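Local atomic coordinates of abhydrolase domain-containing protein (Exiguobacterium antarcticum, PDB entry 5H3H), a protein that acts as an esterase of the alpha/beta hydrolase family and probably also as a perhydrolase, with peracetic acid bound in its pocket. Residues A122-Y133 with V222-M231; F164-L173 with E245-D253. All coordinates share one frame; numbering follows the deposited sequence.

In the fold
Both interactions border the pocket that holds ethaneperoxoic acid. Interaction 1 (122-133 with 222-231) contributes Phe127, and interaction 2 (164-173 with 245-253) contributes Phe164 and His248. Their centres lie about 21 Å apart, yet they meet beside the ligand: Val222 CG1 packs 3.6 Å from His248 NE2, and Cys223 SG lies 3.9 Å from His248 CE1. The segments alternate along the chain, and the fold brings them to one pocket. Asp220 connects the two as well, accepting from Val222 N and Cys223 N through OD1 and from His248 ND1 through OD2. With Ser96, Asp220 and His248 have the geometry of a probable Ser-His-Asp triad. Trp30 N and Met97 N also donate to the ligand.

Interaction 1: A122-Y133 with V222-M231; sequences AAAPVFTQRDGY and VCPFEFAEVM
Phe227 inserts its ring from the first turn of helix 225-234 into residues 122-133, the loop that follows strand 114-120 of the alpha/beta hydrolase sheet. Its CG stands anti to its own carbonyl carbon (chi1 -73°), turning the ring toward the loop backbone. One face meets Val126 O, 3.1 Å from Phe227 CZ, and Tyr133 OH. Pro224 CD covers the opposite face, while Ala122 O and Phe127 O approach the edge, where aromatic C-H groups suit carbonyl oxygens. No hydrogen bond crosses between the segments, and Ala124 O, Phe127 O and Val222 O are buried without a hydrogen-bond partner. Within the loop, Tyr133 OH donates to Val126 O over 2.8 Å, in the carbonyl plane and on a lone pair, which is the use of the tyrosine hydroxyl here. The Tyr133 and Phe227 rings are nearly parallel, at 26°, but slid so far apart that they barely overlap.

Phe127 belongs to the ligand pocket and also packs on Leu196 and Val142. Swung anti to the backbone N (chi1 -178°), its ring reaches Cys223, whose SG lies at the ring edge, 3.6 Å from Phe127 CE1. Val222 O comes still nearer, 3.3 Å from the same CE1. At the other end, a cis peptide bond precedes Pro125, whose compact ring puts CG 3.5 Å from Val230 CG1. The flexible chain of Met231 bends at its last torsion to fill the space beside two small residues, its SD resting 4.0 Å from both Ala122 CB and Ala124 CB.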
loop_
_atom_site.group_PDB
_atom_site.type_symbol
_atom_site.label_atom_id
_atom_site.label_comp_id
_atom_site.label_asym_id
_atom_site.label_seq_id
_atom_site.Cartn_x
_atom_site.Cartn_y
_atom_site.Cartn_z
ATOM N N ALA B 122 6.462 17.006 -12.564
ATOM C CA ALA B 122 6.981 16.143 -11.527
ATOM C C ALA B 122 8.403 15.615 -11.804
ATOM O O ALA B 122 8.754 15.285 -12.950
ATOM C CB ALA B 122 6.038 14.966 -11.303
ATOM N N ALA B 123 9.165 15.495 -10.727
ATOM C CA ALA B 123 10.489 14.875 -10.724
ATOM C C ALA B 123 10.347 13.358 -10.654
ATOM O O ALA B 123 10.689 12.698 -9.679
ATOM C CB ALA B 123 11.309 15.398 -9.575
ATOM N N ALA B 124 9.841 12.796 -11.722
ATOM C CA ALA B 124 9.530 11.353 -11.736
ATOM C C ALA B 124 9.458 10.842 -13.154
ATOM O O ALA B 124 9.128 11.615 -14.033
ATOM C CB ALA B 124 8.232 11.049 -11.007
ATOM N N PRO B 125 9.761 9.554 -13.356
ATOM C CA PRO B 125 10.155 8.586 -12.268
ATOM C C PRO B 125 11.535 8.723 -11.640
ATOM O O PRO B 125 11.796 8.096 -10.581
ATOM C CB PRO B 125 10.087 7.202 -12.970
ATOM C CG PRO B 125 9.938 7.499 -14.430
ATOM C CD PRO B 125 9.203 8.830 -14.512
ATOM N N VAL B 126 12.411 9.495 -12.282
ATOM C CA VAL B 126 13.722 9.767 -11.767
ATOM C C VAL B 126 14.024 11.168 -12.214
ATOM O O VAL B 126 13.672 11.585 -13.304
ATOM C CB VAL B 126 14.829 8.861 -12.342
ATOM C CG1 VAL B 126 15.960 8.699 -11.331
ATOM C CG2 VAL B 126 14.316 7.503 -12.783
ATOM N N PHE B 127 14.685 11.901 -11.346
ATOM C CA PHE B 127 15.048 13.303 -11.667
ATOM C C PHE B 127 16.389 13.384 -12.426
ATOM O O PHE B 127 16.673 14.389 -13.068
ATOM C CB PHE B 127 15.122 14.118 -10.350
ATOM C CG PHE B 127 15.449 15.583 -10.529
ATOM C CD1 PHE B 127 14.567 16.427 -11.159
ATOM C CD2 PHE B 127 16.641 16.108 -10.018
ATOM C CE1 PHE B 127 14.843 17.770 -11.309
ATOM C CE2 PHE B 127 16.922 17.432 -10.145
ATOM C CZ PHE B 127 16.016 18.285 -10.787
ATOM N N THR B 128 17.219 12.371 -12.245
ATOM C CA THR B 128 18.562 12.324 -12.833
ATOM C C THR B 128 18.696 11.138 -13.819
ATOM O O THR B 128 17.900 10.192 -13.785
ATOM C CB THR B 128 19.657 12.315 -11.729
ATOM O OG1 THR B 128 19.462 11.213 -10.802
ATOM C CG2 THR B 128 19.607 13.664 -10.995
ATOM N N GLN B 129 19.661 11.231 -14.729
ATOM C CA GLN B 129 19.805 10.212 -15.792
ATOM C C GLN B 129 20.265 8.874 -15.217
ATOM O O GLN B 129 20.882 8.825 -14.158
ATOM C CB GLN B 129 20.784 10.675 -16.863
ATOM C CG GLN B 129 20.462 12.036 -17.434
ATOM C CD GLN B 129 20.887 12.211 -18.896
ATOM O OE1 GLN B 129 21.606 11.369 -19.464
ATOM N NE2 GLN B 129 20.424 13.300 -19.516
ATOM N N ARG B 130 19.865 7.789 -15.865
ATOM C CA ARG B 130 20.218 6.425 -15.464
ATOM C C ARG B 130 20.350 5.581 -16.721
ATOM O O ARG B 130 19.906 6.002 -17.801
ATOM C CB ARG B 130 19.151 5.760 -14.603
ATOM C CG ARG B 130 18.923 6.340 -13.227
ATOM C CD ARG B 130 19.912 5.918 -12.143
ATOM N NE ARG B 130 19.422 6.444 -10.867
ATOM C CZ ARG B 130 19.427 7.731 -10.520
ATOM N NH1 ARG B 130 19.925 8.662 -11.338
ATOM N NH2 ARG B 130 18.928 8.101 -9.351
ATOM N N ASP B 131 20.953 4.397 -16.537
ATOM C CA ASP B 131 21.092 3.320 -17.540
ATOM C C ASP B 131 20.346 3.500 -18.890
ATOM O O ASP B 131 20.977 3.860 -19.886
ATOM C CB ASP B 131 20.738 1.973 -16.880
ATOM C CG ASP B 131 19.494 2.060 -15.986
ATOM O OD1 ASP B 131 18.394 2.201 -16.560
ATOM O OD2 ASP B 131 19.615 2.005 -14.731
ATOM N N GLY B 132 19.035 3.259 -18.909
ATOM C CA GLY B 132 18.179 3.480 -20.086
ATOM C C GLY B 132 17.128 4.552 -19.812
ATOM O O GLY B 132 15.930 4.379 -20.113
ATOM N N TYR B 133 17.574 5.659 -19.212
ATOM C CA TYR B 133 16.696 6.784 -18.853
ATOM C C TYR B 133 17.547 8.013 -19.101
ATOM O O TYR B 133 18.049 8.637 -18.170
ATOM C CB TYR B 133 16.236 6.627 -17.398
ATOM C CG TYR B 133 15.186 7.591 -16.918
ATOM C CD1 TYR B 133 13.832 7.414 -17.221
ATOM C CD2 TYR B 133 15.544 8.689 -16.139
ATOM C CE1 TYR B 133 12.880 8.327 -16.777
ATOM C CE2 TYR B 133 14.614 9.575 -15.662
ATOM C CZ TYR B 133 13.279 9.404 -15.940
ATOM O OH TYR B 133 12.405 10.352 -15.433
ATOM N N VAL B 222 14.129 22.191 -15.903
ATOM C CA VAL B 222 14.423 21.578 -14.617
ATOM C C VAL B 222 14.101 20.056 -14.617
ATOM O O VAL B 222 14.965 19.236 -14.274
ATOM C CB VAL B 222 13.617 22.309 -13.527
ATOM C CG1 VAL B 222 13.807 21.625 -12.192
ATOM C CG2 VAL B 222 14.069 23.773 -13.432
ATOM N N CYS B 223 12.825 19.753 -14.923
ATOM C CA CYS B 223 12.305 18.453 -15.219
ATOM C C CYS B 223 11.900 18.433 -16.698
ATOM O O CYS B 223 10.863 18.942 -17.099
ATOM C CB CYS B 223 11.079 18.137 -14.364
ATOM S SG CYS B 223 11.471 17.999 -12.632
ATOM N N PRO B 224 12.711 17.806 -17.524
ATOM C CA PRO B 224 12.421 17.869 -18.927
ATOM C C PRO B 224 11.094 17.183 -19.308
ATOM O O PRO B 224 10.636 16.143 -18.696
ATOM C CB PRO B 224 13.623 17.167 -19.599
ATOM C CG PRO B 224 14.534 16.732 -18.535
ATOM C CD PRO B 224 13.974 17.120 -17.191
ATOM N N PHE B 225 10.480 17.748 -20.315
ATOM C CA PHE B 225 9.208 17.230 -20.780
ATOM C C PHE B 225 9.183 15.717 -21.020
ATOM O O PHE B 225 8.108 15.081 -20.808
ATOM C CB PHE B 225 8.770 17.955 -22.016
ATOM C CG PHE B 225 7.409 17.555 -22.462
ATOM C CD1 PHE B 225 6.283 18.061 -21.820
ATOM C CD2 PHE B 225 7.235 16.647 -23.516
ATOM C CE1 PHE B 225 5.003 17.670 -22.224
ATOM C CE2 PHE B 225 5.946 16.273 -23.940
ATOM C CZ PHE B 225 4.842 16.757 -23.267
ATOM N N GLU B 226 10.336 15.141 -21.437
ATOM C CA GLU B 226 10.471 13.694 -21.583
ATOM C C GLU B 226 10.033 12.898 -20.316
ATOM O O GLU B 226 9.465 11.784 -20.440
ATOM C CB GLU B 226 11.871 13.285 -22.027
ATOM C CG GLU B 226 12.195 13.683 -23.466
ATOM C CD GLU B 226 12.945 14.997 -23.611
ATOM O OE1 GLU B 226 12.841 15.895 -22.735
ATOM O OE2 GLU B 226 13.665 15.122 -24.627
ATOM N N PHE B 227 10.277 13.450 -19.124
ATOM C CA PHE B 227 9.748 12.795 -17.878
ATOM C C PHE B 227 8.231 12.582 -17.987
ATOM O O PHE B 227 7.701 11.525 -17.582
ATOM C CB PHE B 227 9.961 13.672 -16.651
ATOM C CG PHE B 227 11.389 13.776 -16.128
ATOM C CD1 PHE B 227 12.495 13.293 -16.812
ATOM C CD2 PHE B 227 11.603 14.473 -14.937
ATOM C CE1 PHE B 227 13.777 13.462 -16.301
ATOM C CE2 PHE B 227 12.893 14.639 -14.404
ATOM C CZ PHE B 227 13.987 14.135 -15.101
ATOM N N ALA B 228 7.519 13.575 -18.534
ATOM C CA ALA B 228 6.061 13.493 -18.675
ATOM C C ALA B 228 5.635 12.379 -19.613
ATOM O O ALA B 228 4.716 11.653 -19.334
ATOM C CB ALA B 228 5.463 14.814 -19.148
ATOM N N GLU B 229 6.320 12.258 -20.747
ATOM C CA GLU B 229 6.077 11.137 -21.655
ATOM C C GLU B 229 6.248 9.792 -20.959
ATOM O O GLU B 229 5.463 8.876 -21.144
ATOM C CB GLU B 229 6.975 11.284 -22.900
ATOM C CG GLU B 229 6.461 12.391 -23.819
ATOM C CD GLU B 229 7.390 12.795 -24.976
ATOM O OE1 GLU B 229 8.590 12.444 -24.972
ATOM O OE2 GLU B 229 6.910 13.507 -25.882
ATOM N N VAL B 230 7.257 9.674 -20.130
ATOM C CA VAL B 230 7.520 8.425 -19.448
ATOM C C VAL B 230 6.401 8.116 -18.442
ATOM O O VAL B 230 5.876 6.985 -18.389
ATOM C CB VAL B 230 8.902 8.412 -18.825
ATOM C CG1 VAL B 230 9.081 7.236 -17.857
ATOM C CG2 VAL B 230 9.939 8.315 -19.937
ATOM N N MET B 231 5.983 9.136 -17.718
ATOM C CA MET B 231 4.928 8.955 -16.739
ATOM C C MET B 231 3.623 8.557 -17.373
ATOM O O MET B 231 2.950 7.696 -16.835
ATOM C CB MET B 231 4.725 10.210 -15.917
ATOM C CG MET B 231 5.786 10.407 -14.874
ATOM S SD MET B 231 5.495 11.899 -13.847
ATOM C CE MET B 231 5.954 13.243 -14.947
#

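Interaction 2: F164-L173 with E245-D253. With F50 (ethaneperoxoic acid), chain D.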
loop_
_atom_site.group_PDB
_atom_site.type_symbol
_atom_site.label_atom_id
_atom_site.label_comp_id
_atom_site.label_asym_id
_atom_site.label_seq_id
_atom_site.Cartn_x
_atom_site.Cartn_y
_atom_site.Cartn_z
ATOM N N PHE B 164 13.849 28.332 -14.180
ATOM C CA PHE B 164 12.578 27.847 -13.586
ATOM C C PHE B 164 11.390 28.273 -14.420
ATOM O O PHE B 164 10.406 27.550 -14.496
ATOM C CB PHE B 164 12.461 28.414 -12.164
ATOM C CG PHE B 164 11.532 27.655 -11.249
ATOM C CD1 PHE B 164 10.179 27.797 -11.359
ATOM C CD2 PHE B 164 12.036 26.816 -10.266
ATOM C CE1 PHE B 164 9.339 27.085 -10.504
ATOM C CE2 PHE B 164 11.200 26.136 -9.397
ATOM C CZ PHE B 164 9.870 26.277 -9.520
ATOM N N PHE B 165 11.480 29.424 -15.094
ATOM C CA PHE B 165 10.329 30.032 -15.758
ATOM C C PHE B 165 10.681 30.258 -17.202
ATOM O O PHE B 165 11.809 30.576 -17.518
ATOM C CB PHE B 165 9.930 31.352 -15.101
ATOM C CG PHE B 165 9.468 31.213 -13.681
ATOM C CD1 PHE B 165 8.262 30.596 -13.397
ATOM C CD2 PHE B 165 10.265 31.670 -12.621
ATOM C CE1 PHE B 165 7.830 30.439 -12.060
ATOM C CE2 PHE B 165 9.842 31.512 -11.299
ATOM C CZ PHE B 165 8.621 30.897 -11.025
ATOM N N ALA B 166 9.710 30.074 -18.074
ATOM C CA ALA B 166 9.938 30.331 -19.501
ATOM C C ALA B 166 9.843 31.829 -19.806
ATOM O O ALA B 166 10.467 32.310 -20.742
ATOM C CB ALA B 166 8.945 29.542 -20.339
ATOM N N LYS B 167 9.030 32.551 -19.041
ATOM C CA LYS B 167 8.828 33.985 -19.244
ATOM C C LYS B 167 9.517 34.800 -18.165
ATOM O O LYS B 167 9.748 34.311 -17.032
ATOM C CB LYS B 167 7.332 34.291 -19.319
ATOM C CG LYS B 167 6.792 34.005 -20.698
ATOM C CD LYS B 167 5.319 34.256 -20.770
ATOM C CE LYS B 167 4.532 32.996 -20.464
ATOM N NZ LYS B 167 3.066 33.273 -20.504
ATOM N N GLU B 168 9.893 36.029 -18.523
ATOM C CA GLU B 168 10.385 36.965 -17.538
ATOM C C GLU B 168 9.191 37.571 -16.795
ATOM O O GLU B 168 8.451 38.323 -17.342
ATOM C CB GLU B 168 11.247 38.054 -18.160
ATOM C CG GLU B 168 12.737 37.696 -18.205
ATOM C CD GLU B 168 13.582 38.842 -18.765
ATOM O OE1 GLU B 168 14.452 38.601 -19.657
ATOM O OE2 GLU B 168 13.338 39.993 -18.326
ATOM N N HIS B 169 9.022 37.258 -15.509
ATOM C CA HIS B 169 7.906 37.815 -14.697
ATOM C C HIS B 169 8.370 39.094 -13.998
ATOM O O HIS B 169 9.588 39.369 -13.920
ATOM C CB HIS B 169 7.400 36.758 -13.684
ATOM C CG HIS B 169 6.859 35.521 -14.341
ATOM N ND1 HIS B 169 5.633 35.480 -14.956
ATOM C CD2 HIS B 169 7.410 34.294 -14.524
ATOM C CE1 HIS B 169 5.450 34.289 -15.501
ATOM N NE2 HIS B 169 6.510 33.551 -15.247
ATOM N N PRO B 170 7.403 39.903 -13.513
ATOM C CA PRO B 170 7.728 41.167 -12.879
ATOM C C PRO B 170 8.717 40.953 -11.724
ATOM O O PRO B 170 8.665 39.926 -11.019
ATOM C CB PRO B 170 6.380 41.680 -12.406
ATOM C CG PRO B 170 5.380 41.029 -13.294
ATOM C CD PRO B 170 5.978 39.781 -13.831
ATOM N N GLU B 171 9.628 41.886 -11.567
ATOM C CA GLU B 171 10.660 41.846 -10.530
ATOM C C GLU B 171 10.050 41.534 -9.114
ATOM O O GLU B 171 10.593 40.715 -8.398
ATOM C CB GLU B 171 11.438 43.168 -10.604
ATOM C CG GLU B 171 12.212 43.661 -9.395
ATOM C CD GLU B 171 12.018 45.179 -9.171
ATOM O OE1 GLU B 171 11.032 45.586 -8.472
ATOM O OE2 GLU B 171 12.848 45.967 -9.719
ATOM N N PRO B 172 8.960 42.211 -8.731
ATOM C CA PRO B 172 8.381 41.870 -7.420
ATOM C C PRO B 172 7.841 40.470 -7.300
ATOM O O PRO B 172 7.901 39.952 -6.205
ATOM C CB PRO B 172 7.258 42.899 -7.212
ATOM C CG PRO B 172 7.271 43.830 -8.375
ATOM C CD PRO B 172 8.274 43.344 -9.375
ATOM N N LEU B 173 7.271 39.873 -8.389
ATOM C CA LEU B 173 6.857 38.487 -8.400
ATOM C C LEU B 173 8.049 37.510 -8.262
ATOM O O LEU B 173 7.985 36.593 -7.490
ATOM C CB LEU B 173 6.069 38.058 -9.632
ATOM C CG LEU B 173 4.694 37.417 -9.621
ATOM C CD1 LEU B 173 4.405 36.492 -10.801
ATOM C CD2 LEU B 173 4.240 36.792 -8.288
ATOM N N GLU B 245 3.402 26.924 -23.388
ATOM C CA GLU B 245 4.028 28.188 -23.203
ATOM C C GLU B 245 4.788 28.239 -21.855
ATOM O O GLU B 245 5.264 29.299 -21.464
ATOM C CB GLU B 245 2.947 29.300 -23.300
ATOM C CG GLU B 245 2.158 29.342 -24.621
ATOM C CD GLU B 245 0.861 30.155 -24.567
ATOM O OE1 GLU B 245 0.775 31.129 -23.784
ATOM O OE2 GLU B 245 -0.091 29.863 -25.355
ATOM N N SER B 246 4.998 27.093 -21.198
ATOM C CA SER B 246 5.516 27.081 -19.841
ATOM C C SER B 246 6.793 26.322 -19.708
ATOM O O SER B 246 6.993 25.304 -20.355
ATOM C CB SER B 246 4.507 26.426 -18.873
ATOM O OG SER B 246 3.306 27.154 -18.887
ATOM N N GLY B 247 7.620 26.812 -18.810
ATOM C CA GLY B 247 8.730 26.091 -18.300
ATOM C C GLY B 247 8.258 25.264 -17.108
ATOM O O GLY B 247 7.102 24.773 -17.028
ATOM N N HIS B 248 9.155 25.153 -16.166
ATOM C CA HIS B 248 8.904 24.384 -14.953
ATOM C C HIS B 248 7.766 25.037 -14.180
ATOM O O HIS B 248 6.756 24.398 -13.910
ATOM C CB HIS B 248 10.162 24.357 -14.157
ATOM C CG HIS B 248 10.151 23.394 -13.021
ATOM N ND1 HIS B 248 9.692 22.107 -13.158
ATOM C CD2 HIS B 248 10.624 23.497 -11.758
ATOM C CE1 HIS B 248 9.863 21.460 -12.021
ATOM N NE2 HIS B 248 10.465 22.262 -11.161
ATOM N N GLY B 249 7.862 26.333 -13.999
ATOM C CA GLY B 249 6.894 27.063 -13.204
ATOM C C GLY B 249 5.629 27.386 -13.919
ATOM O O GLY B 249 5.295 28.552 -14.049
ATOM N N MET B 250 4.869 26.366 -14.362
ATOM C CA MET B 250 3.624 26.672 -15.067
ATOM C C MET B 250 2.621 27.450 -14.262
ATOM O O MET B 250 1.741 28.118 -14.811
ATOM C CB MET B 250 2.964 25.463 -15.671
ATOM C CG MET B 250 2.739 24.250 -14.821
ATOM S SD MET B 250 2.874 22.717 -15.841
ATOM C CE MET B 250 3.723 21.894 -14.521
ATOM N N PHE B 251 2.716 27.312 -12.945
ATOM C CA PHE B 251 1.748 27.957 -12.052
ATOM C C PHE B 251 1.797 29.489 -12.136
ATOM O O PHE B 251 0.839 30.144 -11.717
ATOM C CB PHE B 251 1.916 27.425 -10.646
ATOM C CG PHE B 251 3.269 27.665 -10.076
ATOM C CD1 PHE B 251 3.560 28.856 -9.437
ATOM C CD2 PHE B 251 4.234 26.672 -10.138
ATOM C CE1 PHE B 251 4.839 29.112 -8.902
ATOM C CE2 PHE B 251 5.499 26.918 -9.623
ATOM C CZ PHE B 251 5.782 28.112 -8.975
ATOM N N LEU B 252 2.880 30.053 -12.697
ATOM C CA LEU B 252 2.958 31.435 -13.123
ATOM C C LEU B 252 3.102 31.664 -14.641
ATOM O O LEU B 252 2.593 32.659 -15.151
ATOM C CB LEU B 252 4.157 32.094 -12.453
ATOM C CG LEU B 252 4.277 32.115 -10.941
ATOM C CD1 LEU B 252 5.535 32.902 -10.599
ATOM C CD2 LEU B 252 3.054 32.725 -10.281
ATOM N N ASP B 253 3.841 30.812 -15.358
ATOM C CA ASP B 253 3.995 30.970 -16.812
ATOM C C ASP B 253 2.608 30.944 -17.529
ATOM O O ASP B 253 2.392 31.752 -18.441
ATOM C CB ASP B 253 4.911 29.876 -17.436
ATOM C CG ASP B 253 6.414 30.130 -17.263
ATOM O OD1 ASP B 253 6.869 31.268 -17.068
ATOM O OD2 ASP B 253 7.179 29.162 -17.402
HETATM C C F50 D . 12.021 20.477 -7.994
HETATM O OX1 F50 D . 10.820 22.736 -7.881
HETATM O O F50 D . 11.455 19.991 -7.036
HETATM O OXT F50 D . 11.394 21.653 -8.621
HETATM C CH3 F50 D . 13.301 19.881 -8.509
#
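Asp253 gathers the backbone of residues 164-173 round its carboxylate, beside the loop that carries His248, the probable catalytic histidine of this alpha/beta hydrolase. Hydrogen bonds grip both oxygens. Asp253 OD2 takes Ala166 N on its syn side, 2.8 Å away and almost straight at 173°, and Gly247 N of its own segment on the anti side. Asp253 OD1 is met by His169 NE2 at 2.9 Å and by Lys167 N, which come from opposite faces of the carboxylate plane. With an alanine here, Ala166 N, Gly247 N and Lys167 N would probably lose their carboxylate acceptor and the His169 ring would be freer to turn. Two further bonds use main-chain oxygens: Lys167 NZ reaches Asp253 O at 2.7 Å, its long chain bending to get there, and Gly249 N donates to Phe164 O at 2.9 Å. Glycine suits position 249, since a CB would collide with Phe165 CE1.

Apolar contacts involve Phe251 and Leu252 of the short helix 250-253. Leu252 CD1 lies 3.7 Å from Phe165 CE1 and meets Leu173 tip to tip, while Leu252 CB sits over a face of the His169 ring in a CH-pi contact. Phe251 CE2 touches the edge of Phe164.

A ring pair leads into the ligand pocket. His248 turns its edge to one face of Phe164 in a T-shaped pair, the centroids 4.8 Å apart. The imidazole swings away from its own backbone N (chi1 -169°) and extends past Phe164 toward ethaneperoxoic acid, where His248 NE2 donates to ligand OXT over 2.8 Å at 175°.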